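Local coordinates for sterol carrier protein 2 (Thermus thermophilus, PDB 2CX7) that probably binds sterols or other lipids and carries them between membranes, at residues G89-P93 with L94-M98; L102-K106 with G107-A111. All coordinates share one frame; numbering follows the deposited sequence.

Interaction 1 of 2, residues G89-P93 with L94-M98; sequences GRLEP and LSALM
The carboxylate of E92 reaches forward over the first turn of helix 93-99 and takes up two of its backbone N-H groups, one on each oxygen. OE1 accepts from S95 N at 2.8 Å, met on the syn side but 33° out of the carboxylate plane. OE2 accepts from L94 N at 2.9 Å, and this donor stands above the plane, 44° out of it. Held at both oxygens, the group has little freedom to turn about its last bond. The chain gets there by setting CG anti to the backbone N (chi1 -164°) and then bending at chi2, which turns the acid onto the N-H groups of the residues that follow. S95 OG may add a weak hydrogen bond to E92 OE1 (3.3 Å), though its proton has another acceptor within reach, while L94 CB packs 3.4 Å from E92 OE2. The negative group sits at the positive end of the helix dipole, an arrangement that would probably favour the ionised acid.

The backbone of the same residue opens the helical pattern: E92 O accepts from A96 N at 3.1 Å, and P93 O from L97 N at 2.9 Å. P93 has no N-H to offer and so suits the first position of a helix, where none is needed. Behind the cap, L91 CD2 rests on the A96 methyl, CB, at 3.9 Å, and L91 also packs against T82, E85 and V86 of helix 80-86. On helix 116-127, V123 touches P93 and Q120 touches L94. Further back, G89, with positive phi, closes helix 80-86 in a Schellman motif, and three residues later the chain reaches the N-cap E92, with P93 as first helical residue: a short helix-loop-helix connection at the surface of the SCP-2 fold.

Interaction 2 of 2, residues L102-K106 with G107-A111; sequences LELKK and GTIAA
A strand-to-helix turn links edge strand 103-106 to helix 109-112, with a classic beta bulge at K105 and K106, both facing V75, where the strand ends. L104 carries the contact. A first torsion of -173° swings CG away from its own N and beside the carbonyl carbon, its side chain extends toward the turn, and CD2 lies 3.3 Å from G107 O, a methyl against a carbonyl oxygen. The same methyl reaches I109 CG1 more loosely, at 4.4 Å; on the strand side, L104 also packs on I76. Cut back to an alanine, L104 would lose both methyls, which would probably leave I109 and the G107 carbonyl without their apolar neighbour from the strand. G107 makes the bend with positive phi (108°), and a side chain there would clash with K106 O. The extended chain of K106 carries its NZ to the carbonyl oxygen of A72, while K105 NZ forms a salt bridge with E103 OE1 at 2.9 Å, an oxygen that R38 also engages. Past the bend T108 is the N-cap of the helix: its OG1 accepts from A111 N at 3.1 Å, with an N-H...O angle of 148°.

In the fold
Followed from the N terminus, the chain leaves helix 80-86, and interaction 1 ends the loop that leads into helix 93-99; after strand 103-106, interaction 2 spans the bend into helix 109-112. Both contacts are local, and they stand in series without nesting or crossing, their centres about 14 Å apart. They meet where helix 93-99 hands over to the residue before strand 103-106: A96 O and L102 N are 3.2 Å apart, a probable hydrogen bond, and L97 CD1 packs 3.4 Å from L102 O. L102 also packs on helix 80-86 and strand 74-78, tying these helices to the sheet next to its outermost strand 103-106.

Interaction 1 of 2, residues G89-P93 with L94-M98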
ATOM      1  N   GLY A  89       2.495  -5.524 -11.120  1.00 17.33           N
ATOM      2  CA  GLY A  89       2.326  -6.957 -11.298  1.00 19.12           C
ATOM      3  C   GLY A  89       3.537  -7.808 -11.645  1.00 20.63           C
ATOM      4  O   GLY A  89       3.384  -9.003 -11.924  1.00 25.02           O
ATOM      5  N   ARG A  90       4.730  -7.219 -11.630  1.00 18.99           N
ATOM      6  CA  ARG A  90       5.947  -7.956 -11.953  1.00 20.58           C
ATOM      7  C   ARG A  90       6.561  -8.656 -10.751  1.00 24.79           C
ATOM      8  O   ARG A  90       7.489  -9.453 -10.900  1.00 26.96           O
ATOM      9  CB  ARG A  90       6.993  -7.025 -12.573  1.00 21.27           C
ATOM     10  CG  ARG A  90       6.645  -6.524 -13.965  1.00 27.71           C
ATOM     11  CD  ARG A  90       7.761  -5.635 -14.502  1.00 30.03           C
ATOM     12  NE  ARG A  90       7.790  -4.323 -13.855  1.00 33.14           N
ATOM     13  CZ  ARG A  90       8.874  -3.562 -13.745  1.00 35.87           C
ATOM     14  NH1 ARG A  90      10.037  -3.976 -14.234  1.00 42.76           N
ATOM     15  NH2 ARG A  90       8.794  -2.375 -13.161  1.00 34.86           N
ATOM     16  N   LEU A  91       6.054  -8.349  -9.560  1.00 20.91           N
ATOM     17  CA  LEU A  91       6.552  -8.963  -8.333  1.00 18.40           C
ATOM     18  C   LEU A  91       5.364  -9.280  -7.426  1.00 15.60           C
ATOM     19  O   LEU A  91       4.564  -8.405  -7.119  1.00 18.33           O
ATOM     20  CB  LEU A  91       7.529  -8.013  -7.628  1.00 17.72           C
ATOM     21  CG  LEU A  91       8.111  -8.456  -6.279  1.00 19.54           C
ATOM     22  CD1 LEU A  91       8.869  -9.764  -6.439  1.00 28.67           C
ATOM     23  CD2 LEU A  91       9.045  -7.370  -5.754  1.00 19.89           C
ATOM     24  N   GLU A  92       5.241 -10.547  -7.036  1.00 18.45           N
ATOM     25  CA  GLU A  92       4.144 -11.004  -6.182  1.00 17.49           C
ATOM     26  C   GLU A  92       4.364 -10.439  -4.772  1.00 16.02           C
ATOM     27  O   GLU A  92       5.422 -10.629  -4.180  1.00 16.23           O
ATOM     28  CB  GLU A  92       4.113 -12.541  -6.197  1.00 19.32           C
ATOM     29  CG  GLU A  92       2.830 -13.166  -5.673  1.00 20.03           C
ATOM     30  CD  GLU A  92       2.765 -13.175  -4.164  1.00 17.48           C
ATOM     31  OE1 GLU A  92       3.691 -13.731  -3.540  1.00 21.29           O
ATOM     32  OE2 GLU A  92       1.793 -12.633  -3.602  1.00 20.63           O
ATOM     33  N   PRO A  93       3.359  -9.741  -4.215  1.00 16.49           N
ATOM     34  CA  PRO A  93       3.491  -9.143  -2.879  1.00 12.65           C
ATOM     35  C   PRO A  93       3.742 -10.002  -1.641  1.00 15.05           C
ATOM     36  O   PRO A  93       4.557  -9.636  -0.793  1.00 12.55           O
ATOM     37  CB  PRO A  93       2.225  -8.293  -2.754  1.00 15.87           C
ATOM     38  CG  PRO A  93       1.222  -9.030  -3.583  1.00 14.59           C
ATOM     39  CD  PRO A  93       2.033  -9.444  -4.799  1.00 14.06           C
ATOM     40  N   LEU A  94       3.063 -11.135  -1.510  1.00 12.92           N
ATOM     41  CA  LEU A  94       3.278 -11.948  -0.314  1.00 12.03           C
ATOM     42  C   LEU A  94       4.718 -12.439  -0.224  1.00 14.40           C
ATOM     43  O   LEU A  94       5.341 -12.369   0.834  1.00 12.73           O
ATOM     44  CB  LEU A  94       2.299 -13.126  -0.298  1.00 18.20           C
ATOM     45  CG  LEU A  94       0.827 -12.698  -0.273  1.00 17.51           C
ATOM     46  CD1 LEU A  94      -0.054 -13.939  -0.173  1.00 17.84           C
ATOM     47  CD2 LEU A  94       0.570 -11.776   0.904  1.00 19.78           C
ATOM     48  N   SER A  95       5.251 -12.940  -1.334  1.00 13.65           N
ATOM     49  CA  SER A  95       6.629 -13.415  -1.336  1.00 14.75           C
ATOM     50  C   SER A  95       7.602 -12.256  -1.151  1.00 11.62           C
ATOM     51  O   SER A  95       8.632 -12.414  -0.526  1.00 10.91           O
ATOM     52  CB  SER A  95       6.936 -14.161  -2.635  1.00 19.46           C
ATOM     53  OG  SER A  95       6.380 -15.464  -2.576  1.00 23.82           O
ATOM     54  N   ALA A  96       7.274 -11.091  -1.702  1.00 15.05           N
ATOM     55  CA  ALA A  96       8.150  -9.930  -1.560  1.00 15.21           C
ATOM     56  C   ALA A  96       8.235  -9.533  -0.094  1.00 11.70           C
ATOM     57  O   ALA A  96       9.296  -9.143   0.395  1.00 13.23           O
ATOM     58  CB  ALA A  96       7.621  -8.764  -2.380  1.00 14.04           C
ATOM     59  N   LEU A  97       7.112  -9.625   0.611  1.00 10.81           N
ATOM     60  CA  LEU A  97       7.090  -9.264   2.030  1.00 12.75           C
ATOM     61  C   LEU A  97       7.894 -10.285   2.838  1.00 15.23           C
ATOM     62  O   LEU A  97       8.644  -9.927   3.754  1.00 15.87           O
ATOM     63  CB  LEU A  97       5.641  -9.213   2.533  1.00 16.43           C
ATOM     64  CG  LEU A  97       5.406  -8.494   3.862  1.00 25.25           C
ATOM     65  CD1 LEU A  97       5.740  -7.020   3.713  1.00 17.70           C
ATOM     66  CD2 LEU A  97       3.949  -8.661   4.275  1.00 28.26           C
HETATM   67  N   MSE A  98       7.754 -11.558   2.482  1.00 12.69           N
HETATM   68  CA  MSE A  98       8.459 -12.626   3.181  1.00 18.66           C
HETATM   69  C   MSE A  98       9.985 -12.520   3.055  1.00 17.43           C
HETATM   70  O   MSE A  98      10.711 -12.794   4.009  1.00 20.31           O
HETATM   71  CB  MSE A  98       7.971 -13.978   2.649  1.00 21.46           C
HETATM   72  CG  MSE A  98       8.671 -15.179   3.226  1.00 26.47           C
HETATM   73 SE   MSE A  98       7.716 -16.770   2.727  1.00 43.23          SE
HETATM   74  CE  MSE A  98       6.270 -16.597   3.988  1.00 33.76           C
TER

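Interaction 2 of 2, residues L102-K106 with G107-A111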
ATOM      1  N   LEU A 102       9.770  -6.028   0.431  1.00 13.59           N
ATOM      2  CA  LEU A 102       8.796  -5.085   0.950  1.00 11.23           C
ATOM      3  C   LEU A 102       9.082  -5.323   2.429  1.00 15.42           C
ATOM      4  O   LEU A 102       8.949  -6.445   2.912  1.00 15.02           O
ATOM      5  CB  LEU A 102       7.351  -5.489   0.629  1.00 13.94           C
ATOM      6  CG  LEU A 102       6.873  -5.381  -0.827  1.00 12.73           C
ATOM      7  CD1 LEU A 102       5.412  -5.799  -0.884  1.00 13.59           C
ATOM      8  CD2 LEU A 102       7.036  -3.950  -1.346  1.00 12.87           C
ATOM      9  N   GLU A 103       9.496  -4.279   3.131  1.00 12.65           N
ATOM     10  CA  GLU A 103       9.853  -4.411   4.534  1.00 12.97           C
ATOM     11  C   GLU A 103       8.770  -3.915   5.481  1.00 12.90           C
ATOM     12  O   GLU A 103       8.339  -2.762   5.413  1.00 14.96           O
ATOM     13  CB  GLU A 103      11.181  -3.675   4.790  1.00 17.64           C
ATOM     14  CG  GLU A 103      11.583  -3.579   6.258  1.00 15.90           C
ATOM     15  CD  GLU A 103      13.004  -3.058   6.461  1.00 25.18           C
ATOM     16  OE1 GLU A 103      13.438  -2.188   5.678  1.00 27.95           O
ATOM     17  OE2 GLU A 103      13.681  -3.507   7.417  1.00 25.54           O
ATOM     18  N   LEU A 104       8.315  -4.799   6.356  1.00 14.26           N
ATOM     19  CA  LEU A 104       7.295  -4.413   7.321  1.00 14.80           C
ATOM     20  C   LEU A 104       7.993  -3.655   8.448  1.00 16.83           C
ATOM     21  O   LEU A 104       8.628  -4.250   9.324  1.00 20.56           O
ATOM     22  CB  LEU A 104       6.580  -5.650   7.862  1.00 17.73           C
ATOM     23  CG  LEU A 104       5.376  -5.361   8.765  1.00 15.17           C
ATOM     24  CD1 LEU A 104       4.270  -4.682   7.948  1.00 16.56           C
ATOM     25  CD2 LEU A 104       4.866  -6.666   9.368  1.00 18.43           C
ATOM     26  N   LYS A 105       7.882  -2.333   8.409  1.00 16.80           N
ATOM     27  CA  LYS A 105       8.517  -1.466   9.399  1.00 19.36           C
ATOM     28  C   LYS A 105       7.721  -1.295  10.691  1.00 20.87           C
ATOM     29  O   LYS A 105       8.293  -1.035  11.755  1.00 20.07           O
ATOM     30  CB  LYS A 105       8.776  -0.095   8.784  1.00 22.54           C
ATOM     31  CG  LYS A 105       9.855  -0.088   7.713  1.00 31.11           C
ATOM     32  CD  LYS A 105      11.221  -0.382   8.310  1.00 38.19           C
ATOM     33  CE  LYS A 105      12.326  -0.041   7.327  1.00 39.80           C
ATOM     34  NZ  LYS A 105      13.697  -0.307   7.858  1.00 45.10           N
ATOM     35  N   LYS A 106       6.405  -1.419  10.594  1.00 20.99           N
ATOM     36  CA  LYS A 106       5.539  -1.291  11.765  1.00 20.34           C
ATOM     37  C   LYS A 106       4.395  -2.275  11.609  1.00 16.91           C
ATOM     38  O   LYS A 106       3.784  -2.371  10.540  1.00 16.85           O
ATOM     39  CB  LYS A 106       4.999   0.136  11.888  1.00 21.79           C
ATOM     40  CG  LYS A 106       4.167   0.379  13.139  1.00 22.72           C
ATOM     41  CD  LYS A 106       3.795   1.847  13.246  1.00 26.05           C
ATOM     42  CE  LYS A 106       2.843   2.120  14.399  1.00 26.25           C
ATOM     43  NZ  LYS A 106       2.384   3.540  14.362  1.00 22.90           N
ATOM     44  N   GLY A 107       4.113  -3.008  12.677  1.00 17.72           N
ATOM     45  CA  GLY A 107       3.074  -4.015  12.635  1.00 18.83           C
ATOM     46  C   GLY A 107       3.769  -5.367  12.641  1.00 19.09           C
ATOM     47  O   GLY A 107       4.983  -5.447  12.425  1.00 22.35           O
ATOM     48  N   THR A 108       3.018  -6.431  12.887  1.00 22.51           N
ATOM     49  CA  THR A 108       3.600  -7.764  12.922  1.00 23.50           C
ATOM     50  C   THR A 108       2.972  -8.692  11.901  1.00 23.74           C
ATOM     51  O   THR A 108       1.802  -8.545  11.546  1.00 22.15           O
ATOM     52  CB  THR A 108       3.424  -8.431  14.304  1.00 24.94           C
ATOM     53  OG1 THR A 108       2.036  -8.696  14.533  1.00 27.88           O
ATOM     54  CG2 THR A 108       3.950  -7.537  15.401  1.00 24.84           C
ATOM     55  N   ILE A 109       3.760  -9.655  11.440  1.00 25.39           N
ATOM     56  CA  ILE A 109       3.294 -10.648  10.485  1.00 26.71           C
ATOM     57  C   ILE A 109       2.114 -11.393  11.093  1.00 27.23           C
ATOM     58  O   ILE A 109       1.130 -11.681  10.417  1.00 25.85           O
ATOM     59  CB  ILE A 109       4.400 -11.676  10.165  1.00 31.63           C
ATOM     60  CG1 ILE A 109       5.602 -10.971   9.537  1.00 37.00           C
ATOM     61  CG2 ILE A 109       3.858 -12.750   9.239  1.00 30.38           C
ATOM     62  CD1 ILE A 109       6.818 -11.862   9.381  1.00 41.13           C
ATOM     63  N   ALA A 110       2.217 -11.713  12.379  1.00 25.82           N
ATOM     64  CA  ALA A 110       1.146 -12.425  13.060  1.00 21.81           C
ATOM     65  C   ALA A 110      -0.180 -11.685  12.896  1.00 22.91           C
ATOM     66  O   ALA A 110      -1.222 -12.303  12.684  1.00 21.60           O
ATOM     67  CB  ALA A 110       1.479 -12.584  14.533  1.00 25.64           C
ATOM     68  N   ALA A 111      -0.140 -10.360  12.985  1.00 17.91           N
ATOM     69  CA  ALA A 111      -1.355  -9.567  12.851  1.00 18.51           C
ATOM     70  C   ALA A 111      -1.806  -9.417  11.400  1.00 19.92           C
ATOM     71  O   ALA A 111      -3.005  -9.300  11.121  1.00 21.58           O
ATOM     72  CB  ALA A 111      -1.148  -8.191  13.480  1.00 20.79           C
TER